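Local coordinates for denovo NTF2 (Synthetic construct, PDB 6W40), which has no known natural function but was designed from scratch as an NTF2-like fold, probably as a scaffold whose curved sheet and helices frame a pocket, at residues A[34-40]-A[112-118]; A[81-87]-A[99-105]. All coordinates share one frame; numbering follows the deposited sequence.

Interaction 1 of 2, residues A[34-40]-A[112-118]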
# COMPACT_ATOMS: atom_id res chain seq x y z
N ASP A 34 6.29 12.37 18.62
CA ASP A 34 5.08 12.92 19.21
C ASP A 34 3.84 12.48 18.44
O ASP A 34 2.90 13.26 18.24
CB ASP A 34 5.15 14.44 19.27
CG ASP A 34 6.33 14.94 20.08
OD1 ASP A 34 6.60 14.36 21.16
OD2 ASP A 34 6.99 15.91 19.65
N VAL A 35 3.82 11.22 17.99
CA VAL A 35 2.68 10.71 17.24
C VAL A 35 1.45 10.65 18.13
O VAL A 35 1.54 10.31 19.32
CB VAL A 35 3.02 9.33 16.64
CG1 VAL A 35 3.39 8.35 17.74
CG2 VAL A 35 1.85 8.80 15.82
N LYS A 36 0.30 11.02 17.57
CA LYS A 36 -0.97 10.92 18.26
C LYS A 36 -1.76 9.72 17.76
O LYS A 36 -1.66 9.34 16.59
CB LYS A 36 -1.80 12.19 18.08
CG LYS A 36 -1.35 13.36 18.93
CD LYS A 36 -2.34 14.51 18.84
CE LYS A 36 -2.01 15.58 19.87
NZ LYS A 36 -2.01 15.03 21.25
N PHE A 37 -2.55 9.13 18.65
CA PHE A 37 -3.32 7.93 18.35
C PHE A 37 -4.65 8.02 19.08
O PHE A 37 -4.68 8.15 20.30
CB PHE A 37 -2.56 6.68 18.78
CG PHE A 37 -3.20 5.39 18.33
CD1 PHE A 37 -3.93 5.33 17.16
CD2 PHE A 37 -3.06 4.24 19.09
CE1 PHE A 37 -4.51 4.15 16.74
CE2 PHE A 37 -3.64 3.05 18.68
CZ PHE A 37 -4.37 3.01 17.51
N GLN A 38 -5.74 7.95 18.32
CA GLN A 38 -7.08 7.90 18.91
C GLN A 38 -7.85 6.73 18.31
O GLN A 38 -7.91 6.59 17.09
CB GLN A 38 -7.84 9.21 18.72
CG GLN A 38 -7.78 9.81 17.33
CD GLN A 38 -8.62 11.07 17.22
OE1 GLN A 38 -8.19 12.07 16.65
NE2 GLN A 38 -9.82 11.03 17.77
N VAL A 39 -8.42 5.90 19.18
CA VAL A 39 -9.19 4.73 18.78
C VAL A 39 -10.65 4.98 19.11
O VAL A 39 -10.97 5.45 20.21
CB VAL A 39 -8.68 3.46 19.48
CG1 VAL A 39 -9.17 2.22 18.75
CG2 VAL A 39 -7.17 3.47 19.58
N ASP A 40 -11.53 4.68 18.16
CA ASP A 40 -12.97 4.80 18.35
C ASP A 40 -13.58 3.41 18.24
O ASP A 40 -13.79 2.90 17.14
CB ASP A 40 -13.58 5.75 17.32
CG ASP A 40 -13.19 7.20 17.56
OD1 ASP A 40 -13.17 7.61 18.74
OD2 ASP A 40 -12.90 7.91 16.58
N ILE A 112 4.98 9.32 10.65
CA ILE A 112 3.55 9.26 10.97
C ILE A 112 3.31 10.12 12.21
O ILE A 112 3.78 9.78 13.30
CB ILE A 112 3.08 7.82 11.18
CG1 ILE A 112 3.35 6.98 9.93
CG2 ILE A 112 1.61 7.80 11.53
CD1 ILE A 112 2.94 5.53 10.08
N LYS A 113 2.59 11.22 12.04
CA LYS A 113 2.32 12.15 13.13
C LYS A 113 1.00 11.86 13.84
O LYS A 113 0.87 12.15 15.04
CB LYS A 113 2.32 13.59 12.61
CG LYS A 113 2.05 14.65 13.68
CD LYS A 113 3.07 14.58 14.81
CE LYS A 113 2.68 15.50 15.96
NZ LYS A 113 1.41 15.09 16.60
N LYS A 114 0.02 11.28 13.15
CA LYS A 114 -1.27 11.00 13.76
C LYS A 114 -1.91 9.79 13.11
O LYS A 114 -1.87 9.64 11.89
CB LYS A 114 -2.21 12.21 13.66
CG LYS A 114 -3.52 12.05 14.40
CD LYS A 114 -4.37 13.30 14.30
CE LYS A 114 -5.64 13.17 15.11
NZ LYS A 114 -6.48 14.39 15.02
N VAL A 115 -2.48 8.92 13.94
CA VAL A 115 -3.24 7.76 13.49
C VAL A 115 -4.61 7.80 14.16
O VAL A 115 -4.70 8.00 15.37
CB VAL A 115 -2.53 6.43 13.81
CG1 VAL A 115 -3.38 5.25 13.36
CG2 VAL A 115 -1.17 6.38 13.16
N ARG A 116 -5.66 7.62 13.37
CA ARG A 116 -7.01 7.48 13.90
C ARG A 116 -7.59 6.16 13.40
O ARG A 116 -7.47 5.84 12.21
CB ARG A 116 -7.92 8.64 13.49
CG ARG A 116 -9.32 8.53 14.07
CD ARG A 116 -10.17 9.76 13.80
NE ARG A 116 -11.43 9.69 14.53
CZ ARG A 116 -12.39 10.61 14.45
NH1 ARG A 116 -12.24 11.67 13.67
NH2 ARG A 116 -13.51 10.46 15.15
N ILE A 117 -8.20 5.40 14.30
CA ILE A 117 -8.78 4.11 13.98
C ILE A 117 -10.20 4.07 14.54
O ILE A 117 -10.41 4.31 15.73
CB ILE A 117 -7.94 2.95 14.54
CG1 ILE A 117 -6.59 2.89 13.81
CG2 ILE A 117 -8.69 1.63 14.40
CD1 ILE A 117 -5.68 1.79 14.28
N ILE A 118 -11.17 3.79 13.67
CA ILE A 118 -12.58 3.75 14.03
C ILE A 118 -13.11 2.37 13.68
O ILE A 118 -13.03 1.95 12.52
CB ILE A 118 -13.38 4.85 13.32
CG1 ILE A 118 -12.79 6.22 13.63
CG2 ILE A 118 -14.85 4.78 13.72
CD1 ILE A 118 -13.36 7.34 12.79
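At the edge of the Phe37 ring, Ile117 CD1 lies 3.6 Å from CE1 and Val115 O 3.3 Å from CD1; Val115 CG1, 3.7 Å from CE1, sits out of the plane, on the side away from Val39 CG2, which is over the other face, offset toward the rim. CG anti to the backbone N (chi1 -172°) carries the ring across to these neighbours. On the other side of the sheet, the guanidinium of Arg116 receives Asp40 OD2 at its edge and in its plane. NE, at 3.1 Å, and NH2, at 3.0 Å, grip this single oxygen side-on, with the carboxylate turned 71° from the guanidinium. Gln38 NE2 lies over one guanidinium face, the amide plane only 11° from it, and Gln38 CG packs 3.8 Å from Arg116 CG. With Asp40 OD1 bonded to His45, both carboxylate oxygens are engaged; a leucine in place of Arg116 would probably leave OD2 without its positive mate and the Gln38 amide freer to turn. Five backbone bonds join the parallel strands. Lys113 and Lys114 both face Ile106 of strand 100-108, a classic beta bulge in that neighbouring pairing, and the bent Lys113 chain brings NZ 2.9 Å from Asp34 O. Strand 35-41 lies between strands 44-49 and 111-119; helix 51-65 covers Phe37 and Ile117 through Val54, Leu58 and Leu61.

Interaction 2 of 2, residues A[81-87]-A[99-105]; sequences KLVVEGR and EDVELIV
Leu82, Val84 and Gly86 form hydrogen-bonded pairs with Val105, Leu103 and Val101, two N-H...O bonds to each, in an antiparallel hairpin whose segment axes run at 172°; the non-hydrogen-bonded pairs between them are Val83 with Ile104, Glu85 with Glu102 and Arg87 with Asp100. The spacing widens to 5.5 Å between Gly86 CA and Val101 CA. There Val101 N reaches Gly86 O from 47° above the carbonyl plane, whereas Gly86 N lies nearly in line with the Val101 carbonyl. Val101 sets CG1 between its backbone N and carbonyl carbon (chi1 59°), which brings this methyl 3.9 Å from Gly86 O, beside a residue that has no side chain of its own. On the same face Leu82 and Val105 lie alongside each other, CD2 to CG2 3.9 Å, and Val84 CG1 comes 4.3 Å from Leu103 CD1.

The other face is more polar. The stems of Lys81 and Ile104 run side by side, with Lys81 CG 3.8 Å from Ile104 CG2. Farther along, Glu85 OE1 and Glu102 OE1 stand 4.7 Å apart, two like charges that would be expected to disfavour a closer approach. Arg87, extended from CG to NE, forms a salt bridge to Asp100 OD1 through NH1, the oxygen lying at the guanidinium edge; the hydrogen bond within it is weak, and its very short length is doubtful.

Just before the second strand, Glu99 turns away from strand 81-87, and its OE1 bonds to Trp65. Strand 81-90 is flanked by strand 100-108 on one side and by strands 67-72 and 74-78 on the other. Helix 2-18 covers Leu82 and Val84 with Ile14 and Leu18, while Val101 and Leu103 pack against Ile117 of strand 111-119.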
# COMPACT_ATOMS: atom_id res chain seq x y z
N LYS A 81 -2.58 13.24 4.21
CA LYS A 81 -3.50 12.40 4.95
C LYS A 81 -3.84 11.16 4.14
O LYS A 81 -4.19 11.26 2.96
CB LYS A 81 -4.78 13.16 5.31
CG LYS A 81 -5.84 12.31 5.99
CD LYS A 81 -7.15 13.07 6.15
CE LYS A 81 -6.95 14.35 6.96
NZ LYS A 81 -8.20 15.15 7.06
N LEU A 82 -3.74 10.00 4.77
CA LEU A 82 -4.20 8.74 4.20
C LEU A 82 -5.53 8.37 4.82
O LEU A 82 -5.67 8.40 6.05
CB LEU A 82 -3.18 7.62 4.43
CG LEU A 82 -3.74 6.22 4.22
CD1 LEU A 82 -3.86 5.89 2.74
CD2 LEU A 82 -2.92 5.17 4.96
N VAL A 83 -6.51 8.04 3.99
CA VAL A 83 -7.83 7.61 4.45
C VAL A 83 -8.10 6.24 3.86
O VAL A 83 -8.13 6.07 2.64
CB VAL A 83 -8.93 8.61 4.06
CG1 VAL A 83 -10.28 8.13 4.58
CG2 VAL A 83 -8.61 9.99 4.59
N VAL A 84 -8.30 5.25 4.74
CA VAL A 84 -8.52 3.87 4.34
C VAL A 84 -9.84 3.40 4.93
O VAL A 84 -10.10 3.59 6.13
CB VAL A 84 -7.37 2.95 4.79
CG1 VAL A 84 -7.68 1.50 4.46
CG2 VAL A 84 -6.07 3.38 4.15
N GLU A 85 -10.67 2.78 4.10
CA GLU A 85 -11.85 2.04 4.54
C GLU A 85 -11.66 0.58 4.14
O GLU A 85 -11.40 0.30 2.97
CB GLU A 85 -13.13 2.60 3.93
CG GLU A 85 -13.27 4.11 4.03
CD GLU A 85 -14.60 4.60 3.48
OE1 GLU A 85 -15.58 4.67 4.25
OE2 GLU A 85 -14.66 4.90 2.27
N GLY A 86 -11.76 -0.32 5.10
CA GLY A 86 -11.50 -1.72 4.84
C GLY A 86 -12.09 -2.67 5.87
O GLY A 86 -13.07 -2.35 6.54
N ARG A 87 -11.47 -3.84 5.98
CA ARG A 87 -11.96 -4.92 6.82
C ARG A 87 -10.75 -5.70 7.33
O ARG A 87 -9.78 -5.89 6.59
CB ARG A 87 -12.92 -5.83 6.04
CG ARG A 87 -13.82 -6.72 6.87
CD ARG A 87 -14.97 -7.25 6.01
NE ARG A 87 -15.72 -8.32 6.66
CZ ARG A 87 -16.84 -8.14 7.36
NH1 ARG A 87 -17.33 -6.92 7.53
NH2 ARG A 87 -17.45 -9.18 7.91
N GLU A 99 -14.08 -7.19 11.50
CA GLU A 99 -14.93 -6.01 11.63
C GLU A 99 -14.47 -4.90 10.69
O GLU A 99 -13.29 -4.80 10.35
CB GLU A 99 -14.94 -5.51 13.08
CG GLU A 99 -15.63 -6.46 14.05
CD GLU A 99 -15.37 -6.10 15.50
OE1 GLU A 99 -14.52 -5.23 15.74
OE2 GLU A 99 -16.03 -6.69 16.38
N ASP A 100 -15.42 -4.08 10.27
CA ASP A 100 -15.11 -2.95 9.40
C ASP A 100 -14.31 -1.90 10.17
O ASP A 100 -14.57 -1.64 11.35
CB ASP A 100 -16.39 -2.33 8.85
CG ASP A 100 -17.15 -3.27 7.93
OD1 ASP A 100 -16.78 -4.46 7.85
OD2 ASP A 100 -18.12 -2.82 7.29
N VAL A 101 -13.33 -1.30 9.49
CA VAL A 101 -12.41 -0.37 10.12
C VAL A 101 -12.10 0.76 9.15
O VAL A 101 -11.98 0.55 7.94
CB VAL A 101 -11.11 -1.09 10.57
CG1 VAL A 101 -10.42 -1.74 9.38
CG2 VAL A 101 -10.17 -0.12 11.28
N GLU A 102 -12.02 1.97 9.69
CA GLU A 102 -11.55 3.14 8.95
C GLU A 102 -10.27 3.63 9.61
O GLU A 102 -10.22 3.77 10.84
CB GLU A 102 -12.60 4.25 8.92
CG GLU A 102 -12.15 5.50 8.18
CD GLU A 102 -13.21 6.58 8.16
OE1 GLU A 102 -14.37 6.30 8.53
OE2 GLU A 102 -12.88 7.73 7.79
N LEU A 103 -9.25 3.90 8.80
CA LEU A 103 -7.96 4.34 9.32
C LEU A 103 -7.56 5.65 8.65
O LEU A 103 -7.67 5.78 7.43
CB LEU A 103 -6.88 3.28 9.10
CG LEU A 103 -7.17 1.91 9.72
CD1 LEU A 103 -7.78 0.97 8.69
CD2 LEU A 103 -5.91 1.32 10.33
N ILE A 104 -7.11 6.60 9.46
CA ILE A 104 -6.65 7.89 8.98
C ILE A 104 -5.22 8.09 9.48
O ILE A 104 -4.98 8.10 10.69
CB ILE A 104 -7.56 9.04 9.45
CG1 ILE A 104 -8.96 8.85 8.86
CG2 ILE A 104 -6.98 10.38 9.05
CD1 ILE A 104 -10.01 9.69 9.53
N VAL A 105 -4.29 8.24 8.55
CA VAL A 105 -2.87 8.37 8.85
C VAL A 105 -2.39 9.71 8.32
O VAL A 105 -2.53 10.00 7.12
CB VAL A 105 -2.05 7.22 8.25
CG1 VAL A 105 -0.56 7.44 8.51
CG2 VAL A 105 -2.51 5.89 8.82

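Overall arrangement
Both interactions are partly buried strand pairings in one sheet, and strands 111-119 and 100-108, one from each, are neighbours in it: Arg116 N to Ile104 O and Ile118 N to Glu102 O are probable hydrogen bonds. Interaction 2 is a local hairpin nested inside the chain loop closed by interaction 1, whose parallel pairing unites distant parts of the sequence. Each has a buried apolar face, meeting helix 51-65 in interaction 1 and helix 2-18 in interaction 2. Most charged side chains lie opposite, Lys36, Glu85 and Asp100 exposed, though Asp40 is buried and Val83 and Ile104 share that face. Interaction 1 has a two-nitrogen salt bridge, interaction 2 a one-nitrogen one and two neighbouring glutamates.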